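Local coordinates for putative prolyl-tRNA synthetase (Leishmania major, PDB 5XIL), which probably charges tRNA(Pro) with L-proline at the expense of ATP, here as a fragment comprising the catalytic, anticodon-binding and zinc-bearing C-terminal regions, at residues V185-G197 with H399-E411. Numbering follows the deposited sequence.
Sequences VYEQLLAVPVVRG and HAQMYARAKETME
Glu187, near the end of helix 168-189, meets Tyr403 with the methylene CG, 3.9 Å from Tyr403 CE1, its carboxylate plane turned 84° from the ring. The carboxylate forms an end-on salt bridge with Arg196, NH1 and NH2 each holding one oxygen on its syn side. A water accepting from Val194 N donates to Glu187 OE2 and is also hydrogen-bonded to Tyr403 OH, in the plane of the ring. Tyrosine suits this place because its long ring passes alongside Ala191 and Pro193 (CE1 to Pro193 CA 3.8 Å), carrying the hydroxyl out to that water. At the other end of Glu187, its carbonyl O takes a weak bond from His399 NE2 (3.1 Å, N-H...O angle only 122°) at the imidazole edge. A histidine suits this helix end: with CG anti to the backbone N (chi1 -180°), its ring reaches the last-turn carbonyls, and ND1 shares a second water with Leu189 O. Ala191 leaves the helix with positive phi; its small CB fits 3.6 Å from His399 CE1, and its carbonyl O receives a CA-H...O contact from Tyr403 CA. The turn carries the chain of the class II synthetase core from helix 168-189 to strand 195-198, and helix 387-412, some 200 residues further along, packs against it. Pro193, which needs no N-H partner, points its compact ring at that helix: CD lies 3.6 Å from Ala406 CB, where a methyl permits close approach, and CB lies 3.7 Å from Met410 CE. Bent at its last torsion, Met410 curls its flexible thioether along the proline. Met410 itself lies three residues before His413, which with Glu219 binds a magnesium ion. Val195 CG2 approaches Met410 SD more loosely, at 4.3 Å.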
ATOM      1  N   VAL A 185      10.542  10.994  -6.173  1.00 10.42           N
ATOM      2  CA  VAL A 185       9.379  10.452  -6.915  1.00 10.82           C
ATOM      3  C   VAL A 185       9.352  10.856  -8.373  1.00  9.88           C
ATOM      4  O   VAL A 185       9.361   9.993  -9.272  1.00 10.21           O
ATOM      5  CB  VAL A 185       8.014  10.718  -6.233  1.00 10.75           C
ATOM      6  CG1 VAL A 185       6.854  10.262  -7.109  1.00 10.25           C
ATOM      7  CG2 VAL A 185       7.970   9.997  -4.903  1.00 12.06           C
ATOM      8  N   TYR A 186       9.342  12.157  -8.630  1.00  9.70           N
ATOM      9  CA  TYR A 186       9.259  12.651  -9.974  1.00  9.33           C
ATOM     10  C   TYR A 186      10.491  12.257 -10.792  1.00  9.76           C
ATOM     11  O   TYR A 186      10.353  11.689 -11.872  1.00  9.62           O
ATOM     12  CB  TYR A 186       9.161  14.183  -9.971  1.00  8.52           C
ATOM     13  CG  TYR A 186       7.728  14.627  -9.745  1.00  8.76           C
ATOM     14  CD1 TYR A 186       6.808  14.521 -10.783  1.00  9.89           C
ATOM     15  CD2 TYR A 186       7.267  15.108  -8.537  1.00 10.21           C
ATOM     16  CE1 TYR A 186       5.500  14.894 -10.650  1.00  9.49           C
ATOM     17  CE2 TYR A 186       5.938  15.499  -8.356  1.00 10.07           C
ATOM     18  CZ  TYR A 186       5.064  15.462  -9.442  1.00 10.46           C
ATOM     19  OH  TYR A 186       3.705  15.747  -9.379  1.00 10.09           O
ATOM     20  N   GLU A 187      11.651  12.463 -10.213  1.00  9.67           N
ATOM     21  CA  GLU A 187      12.898  12.260 -10.964  1.00 12.15           C
ATOM     22  C   GLU A 187      13.260  10.762 -11.195  1.00 13.44           C
ATOM     23  O   GLU A 187      13.561  10.344 -12.351  1.00 12.83           O
ATOM     24  CB  GLU A 187      14.070  12.992 -10.296  1.00 13.46           C
ATOM     25  CG  GLU A 187      14.018  14.497 -10.332  1.00 14.56           C
ATOM     26  CD  GLU A 187      15.034  15.183  -9.418  1.00 16.26           C
ATOM     27  OE1 GLU A 187      15.504  14.572  -8.486  1.00 18.42           O
ATOM     28  OE2 GLU A 187      15.301  16.397  -9.571  1.00 18.13           O
ATOM     29  N   GLN A 188      13.225  10.009 -10.104  1.00 12.22           N
ATOM     30  CA  GLN A 188      13.743   8.643 -10.079  1.00 14.40           C
ATOM     31  C   GLN A 188      12.701   7.670 -10.523  1.00 14.47           C
ATOM     32  O   GLN A 188      13.050   6.697 -11.192  1.00 18.03           O
ATOM     33  CB  GLN A 188      14.274   8.277  -8.714  1.00 15.09           C
ATOM     34  CG  GLN A 188      15.420   9.159  -8.356  1.00 18.22           C
ATOM     35  CD  GLN A 188      15.969   8.841  -7.008  1.00 24.04           C
ATOM     36  OE1 GLN A 188      15.818   7.718  -6.469  1.00 31.64           O
ATOM     37  NE2 GLN A 188      16.594   9.826  -6.423  1.00 30.67           N
ATOM     38  N   LEU A 189      11.417   7.896 -10.207  1.00 12.73           N
ATOM     39  CA  LEU A 189      10.375   7.000 -10.715  1.00 12.43           C
ATOM     40  C   LEU A 189       9.815   7.431 -12.015  1.00 13.48           C
ATOM     41  O   LEU A 189       9.588   6.613 -12.899  1.00 10.75           O
ATOM     42  CB  LEU A 189       9.234   6.765  -9.740  1.00 13.94           C
ATOM     43  CG  LEU A 189       9.410   5.802  -8.619  1.00 15.98           C
ATOM     44  CD1 LEU A 189       8.015   5.738  -7.957  1.00 14.90           C
ATOM     45  CD2 LEU A 189       9.738   4.405  -9.096  1.00 16.35           C
ATOM     46  N   LEU A 190       9.506   8.733 -12.173  1.00 10.74           N
ATOM     47  CA  LEU A 190       8.697   9.122 -13.280  1.00 10.36           C
ATOM     48  C   LEU A 190       9.474   9.813 -14.421  1.00  9.34           C
ATOM     49  O   LEU A 190       8.875  10.219 -15.378  1.00  9.21           O
ATOM     50  CB  LEU A 190       7.575  10.058 -12.765  1.00 11.66           C
ATOM     51  CG  LEU A 190       6.733   9.554 -11.611  1.00 11.73           C
ATOM     52  CD1 LEU A 190       5.663  10.597 -11.248  1.00 13.04           C
ATOM     53  CD2 LEU A 190       6.147   8.185 -11.859  1.00 12.15           C
ATOM     54  N   ALA A 191      10.775  10.010 -14.208  1.00  9.51           N
ATOM     55  CA  ALA A 191      11.711  10.629 -15.148  1.00 10.10           C
ATOM     56  C   ALA A 191      11.274  12.069 -15.498  1.00 11.00           C
ATOM     57  O   ALA A 191      11.449  12.567 -16.618  1.00 10.42           O
ATOM     58  CB  ALA A 191      11.909   9.751 -16.394  1.00 10.15           C
ATOM     59  N   VAL A 192      10.632  12.716 -14.504  1.00 10.86           N
ATOM     60  CA  VAL A 192      10.133  14.091 -14.678  1.00 10.42           C
ATOM     61  C   VAL A 192      11.051  15.030 -13.909  1.00 10.36           C
ATOM     62  O   VAL A 192      11.241  14.844 -12.740  1.00  9.17           O
ATOM     63  CB  VAL A 192       8.690  14.210 -14.083  1.00 11.02           C
ATOM     64  CG1 VAL A 192       8.267  15.684 -14.028  1.00 11.92           C
ATOM     65  CG2 VAL A 192       7.704  13.374 -14.898  1.00 11.40           C
ATOM     66  N   PRO A 193      11.535  16.110 -14.542  1.00 10.87           N
ATOM     67  CA  PRO A 193      12.357  17.016 -13.825  1.00 10.70           C
ATOM     68  C   PRO A 193      11.497  18.024 -13.044  1.00 11.22           C
ATOM     69  O   PRO A 193      10.386  18.328 -13.450  1.00 10.31           O
ATOM     70  CB  PRO A 193      13.128  17.729 -14.919  1.00 11.85           C
ATOM     71  CG  PRO A 193      12.170  17.785 -16.070  1.00 13.54           C
ATOM     72  CD  PRO A 193      11.453  16.437 -15.972  1.00 11.88           C
ATOM     73  N   VAL A 194      12.092  18.568 -12.003  1.00 10.95           N
ATOM     74  CA  VAL A 194      11.363  19.459 -11.134  1.00 11.40           C
ATOM     75  C   VAL A 194      12.234  20.654 -10.801  1.00 10.54           C
ATOM     76  O   VAL A 194      13.498  20.547 -10.845  1.00 11.73           O
ATOM     77  CB  VAL A 194      10.901  18.767  -9.826  1.00 10.94           C
ATOM     78  CG1 VAL A 194      10.042  17.596 -10.117  1.00 11.90           C
ATOM     79  CG2 VAL A 194      12.063  18.382  -8.924  1.00 13.21           C
ATOM     80  N   VAL A 195      11.587  21.725 -10.352  1.00 10.35           N
ATOM     81  CA  VAL A 195      12.269  22.846  -9.664  1.00 12.40           C
ATOM     82  C   VAL A 195      11.945  22.855  -8.172  1.00 11.65           C
ATOM     83  O   VAL A 195      10.813  23.100  -7.804  1.00 10.94           O
ATOM     84  CB  VAL A 195      11.909  24.234 -10.315  1.00 12.66           C
ATOM     85  CG1 VAL A 195      12.556  25.380  -9.545  1.00 12.98           C
ATOM     86  CG2 VAL A 195      12.443  24.237 -11.738  1.00 15.08           C
ATOM     87  N   ARG A 196      12.907  22.524  -7.320  1.00 12.40           N
ATOM     88  CA  ARG A 196      12.708  22.622  -5.859  1.00 11.70           C
ATOM     89  C   ARG A 196      12.773  24.067  -5.496  1.00 11.98           C
ATOM     90  O   ARG A 196      13.724  24.759  -5.869  1.00 12.39           O
ATOM     91  CB  ARG A 196      13.852  21.886  -5.147  1.00 12.45           C
ATOM     92  CG  ARG A 196      13.936  20.391  -5.408  1.00 11.30           C
ATOM     93  CD  ARG A 196      15.377  19.938  -5.180  1.00 12.94           C
ATOM     94  NE  ARG A 196      15.587  18.491  -5.251  1.00 13.49           N
ATOM     95  CZ  ARG A 196      15.705  17.780  -6.342  1.00 13.31           C
ATOM     96  NH1 ARG A 196      15.587  18.343  -7.503  1.00 14.19           N
ATOM     97  NH2 ARG A 196      16.019  16.481  -6.236  1.00 13.77           N
ATOM     98  N   GLY A 197      11.815  24.533  -4.689  1.00 12.43           N
ATOM     99  CA  GLY A 197      11.862  25.941  -4.242  1.00 11.62           C
ATOM    100  C   GLY A 197      10.863  26.215  -3.127  1.00 11.63           C
ATOM    101  O   GLY A 197      10.258  25.296  -2.567  1.00 11.34           O
ATOM    102  N   HIS A 399      15.133   5.032 -19.072  1.00 12.41           N
ATOM    103  CA  HIS A 399      14.875   6.001 -17.983  1.00 12.60           C
ATOM    104  C   HIS A 399      15.767   7.241 -18.109  1.00 12.41           C
ATOM    105  O   HIS A 399      15.273   8.412 -18.096  1.00 11.06           O
ATOM    106  CB  HIS A 399      15.102   5.415 -16.606  1.00 13.52           C
ATOM    107  CG  HIS A 399      14.836   6.381 -15.497  1.00 13.06           C
ATOM    108  ND1 HIS A 399      13.554   6.606 -15.008  1.00 13.93           N
ATOM    109  CD2 HIS A 399      15.638   7.272 -14.871  1.00 14.47           C
ATOM    110  CE1 HIS A 399      13.602   7.554 -14.085  1.00 12.93           C
ATOM    111  NE2 HIS A 399      14.840   8.008 -14.013  1.00 14.60           N
ATOM    112  N   ALA A 400      17.061   7.003 -18.227  1.00 12.58           N
ATOM    113  CA  ALA A 400      18.020   8.072 -18.300  1.00 12.35           C
ATOM    114  C   ALA A 400      17.748   9.019 -19.456  1.00 12.29           C
ATOM    115  O   ALA A 400      17.861  10.248 -19.299  1.00 11.23           O
ATOM    116  CB  ALA A 400      19.482   7.553 -18.341  1.00 12.70           C
ATOM    117  N   GLN A 401      17.455   8.479 -20.605  1.00 11.76           N
ATOM    118  CA  GLN A 401      17.223   9.269 -21.764  1.00 12.57           C
ATOM    119  C   GLN A 401      15.934  10.099 -21.678  1.00 12.41           C
ATOM    120  O   GLN A 401      15.884  11.235 -22.094  1.00 11.55           O
ATOM    121  CB  GLN A 401      17.271   8.375 -22.996  1.00 15.05           C
ATOM    122  CG  GLN A 401      18.664   7.784 -23.222  1.00 19.32           C
ATOM    123  CD  GLN A 401      18.802   6.989 -24.506  1.00 26.56           C
ATOM    124  OE1 GLN A 401      18.395   7.417 -25.533  1.00 39.34           O
ATOM    125  NE2 GLN A 401      19.439   5.862 -24.430  1.00 32.81           N
ATOM    126  N   MET A 402      14.896   9.488 -21.141  1.00 10.82           N
ATOM    127  CA  MET A 402      13.629  10.196 -21.024  1.00 10.67           C
ATOM    128  C   MET A 402      13.787  11.376 -20.084  1.00 10.45           C
ATOM    129  O   MET A 402      13.183  12.456 -20.336  1.00 10.44           O
ATOM    130  CB  MET A 402      12.538   9.243 -20.460  1.00 10.97           C
ATOM    131  CG  MET A 402      12.034   8.244 -21.474  1.00 10.66           C
ATOM    132  SD  MET A 402      10.792   7.131 -20.801  1.00 11.93           S
ATOM    133  CE  MET A 402       9.432   8.319 -20.538  1.00 14.04           C
ATOM    134  N   TYR A 403      14.485  11.150 -18.990  1.00 11.10           N
ATOM    135  CA  TYR A 403      14.731  12.189 -17.979  1.00 11.23           C
ATOM    136  C   TYR A 403      15.529  13.308 -18.633  1.00 12.53           C
ATOM    137  O   TYR A 403      15.182  14.492 -18.509  1.00  9.85           O
ATOM    138  CB  TYR A 403      15.390  11.643 -16.751  1.00 10.89           C
ATOM    139  CG  TYR A 403      15.717  12.719 -15.770  1.00 12.24           C
ATOM    140  CD1 TYR A 403      14.706  13.307 -14.995  1.00 13.76           C
ATOM    141  CD2 TYR A 403      16.992  13.251 -15.694  1.00 13.28           C
ATOM    142  CE1 TYR A 403      14.999  14.372 -14.138  1.00 13.79           C
ATOM    143  CE2 TYR A 403      17.271  14.356 -14.906  1.00 14.22           C
ATOM    144  CZ  TYR A 403      16.258  14.878 -14.091  1.00 14.82           C
ATOM    145  OH  TYR A 403      16.520  15.931 -13.268  1.00 15.27           O
ATOM    146  N   ALA A 404      16.587  12.925 -19.346  1.00 12.60           N
ATOM    147  CA  ALA A 404      17.458  13.918 -19.990  1.00 14.25           C
ATOM    148  C   ALA A 404      16.747  14.777 -20.997  1.00 14.31           C
ATOM    149  O   ALA A 404      16.936  16.017 -21.001  1.00 14.82           O
ATOM    150  CB  ALA A 404      18.746  13.225 -20.598  1.00 15.20           C
ATOM    151  N   ARG A 405      15.892  14.185 -21.822  1.00 13.75           N
ATOM    152  CA  ARG A 405      15.181  14.874 -22.833  1.00 15.92           C
ATOM    153  C   ARG A 405      14.172  15.873 -22.150  1.00 14.21           C
ATOM    154  O   ARG A 405      14.059  17.022 -22.569  1.00 12.81           O
ATOM    155  CB  ARG A 405      14.413  13.909 -23.715  1.00 17.88           C
ATOM    156  CG  ARG A 405      13.392  14.499 -24.676  1.00 25.98           C
ATOM    157  CD  ARG A 405      14.051  15.058 -25.931  1.00 33.48           C
ATOM    158  NE  ARG A 405      13.099  15.758 -26.815  1.00 47.41           N
ATOM    159  CZ  ARG A 405      13.433  16.708 -27.698  1.00 54.35           C
ATOM    160  NH1 ARG A 405      14.693  17.093 -27.828  1.00 58.75           N
ATOM    161  NH2 ARG A 405      12.496  17.295 -28.448  1.00 63.19           N
ATOM    162  N   ALA A 406      13.469  15.400 -21.150  1.00 11.64           N
ATOM    163  CA  ALA A 406      12.531  16.259 -20.399  1.00 11.96           C
ATOM    164  C   ALA A 406      13.252  17.378 -19.692  1.00 11.20           C
ATOM    165  O   ALA A 406      12.775  18.512 -19.773  1.00 11.70           O
ATOM    166  CB  ALA A 406      11.716  15.429 -19.421  1.00 12.60           C
ATOM    167  N   LYS A 407      14.390  17.113 -19.062  1.00 12.12           N
ATOM    168  CA  LYS A 407      15.161  18.149 -18.368  1.00 14.00           C
ATOM    169  C   LYS A 407      15.617  19.283 -19.335  1.00 15.36           C
ATOM    170  O   LYS A 407      15.550  20.508 -18.998  1.00 12.97           O
ATOM    171  CB  LYS A 407      16.332  17.526 -17.644  1.00 16.37           C
ATOM    172  CG  LYS A 407      17.054  18.441 -16.692  1.00 21.00           C
ATOM    173  CD  LYS A 407      18.305  17.793 -16.127  1.00 28.51           C
ATOM    174  CE  LYS A 407      19.224  18.811 -15.424  1.00 37.19           C
ATOM    175  NZ  LYS A 407      18.538  19.237 -14.169  1.00 41.81           N
ATOM    176  N   GLU A 408      16.083  18.875 -20.503  1.00 15.73           N
ATOM    177  CA  GLU A 408      16.506  19.799 -21.591  1.00 17.43           C
ATOM    178  C   GLU A 408      15.349  20.683 -22.081  1.00 15.84           C
ATOM    179  O   GLU A 408      15.505  21.898 -22.272  1.00 17.06           O
ATOM    180  CB  GLU A 408      17.054  19.005 -22.816  1.00 18.42           C
ATOM    181  CG  GLU A 408      17.375  19.896 -24.009  1.00 21.05           C
ATOM    182  CD  GLU A 408      17.805  19.129 -25.278  1.00 24.07           C
ATOM    183  OE1 GLU A 408      16.931  18.826 -26.124  1.00 28.00           O
ATOM    184  OE2 GLU A 408      19.011  18.841 -25.406  1.00 24.61           O
ATOM    185  N   THR A 409      14.214  20.091 -22.337  1.00 15.64           N
ATOM    186  CA  THR A 409      13.062  20.797 -22.697  1.00 16.40           C
ATOM    187  C   THR A 409      12.701  21.872 -21.572  1.00 16.08           C
ATOM    188  O   THR A 409      12.412  23.069 -21.890  1.00 15.30           O
ATOM    189  CB  THR A 409      11.939  19.815 -22.951  1.00 19.35           C
ATOM    190  OG1 THR A 409      12.284  19.003 -24.105  1.00 19.25           O
ATOM    191  CG2 THR A 409      10.685  20.526 -23.187  1.00 19.04           C
ATOM    192  N   MET A 410      12.735  21.440 -20.309  1.00 14.53           N
ATOM    193  CA  MET A 410      12.462  22.280 -19.192  1.00 14.60           C
ATOM    194  C   MET A 410      13.376  23.436 -19.142  1.00 15.26           C
ATOM    195  O   MET A 410      12.884  24.592 -19.021  1.00 16.56           O
ATOM    196  CB  MET A 410      12.422  21.500 -17.866  1.00 16.34           C
ATOM    197  CG  MET A 410      12.165  22.373 -16.608  1.00 18.81           C
ATOM    198  SD  MET A 410      12.351  21.511 -15.022  1.00 22.37           S
ATOM    199  CE  MET A 410      14.124  21.329 -14.925  1.00 27.92           C
ATOM    200  N   GLU A 411      14.692  23.177 -19.189  1.00 15.29           N
ATOM    201  CA  GLU A 411      15.656  24.232 -19.086  1.00 17.50           C
ATOM    202  C   GLU A 411      15.587  25.194 -20.245  1.00 18.44           C
ATOM    203  O   GLU A 411      15.778  26.407 -20.031  1.00 21.01           O
ATOM    204  CB  GLU A 411      17.045  23.655 -18.893  1.00 18.50           C
ATOM    205  CG  GLU A 411      17.211  22.983 -17.539  1.00 21.33           C
ATOM    206  CD  GLU A 411      18.491  22.206 -17.375  1.00 24.57           C
ATOM    207  OE1 GLU A 411      19.176  21.911 -18.376  1.00 25.79           O
ATOM    208  OE2 GLU A 411      18.787  21.868 -16.227  1.00 35.28           O
TER
HETATM  209  O   HOH W   1      14.965  17.669 -11.900  1.00 13.32           O
HETATM  210  O   HOH W   2      11.074   5.214 -15.065  1.00  9.56           O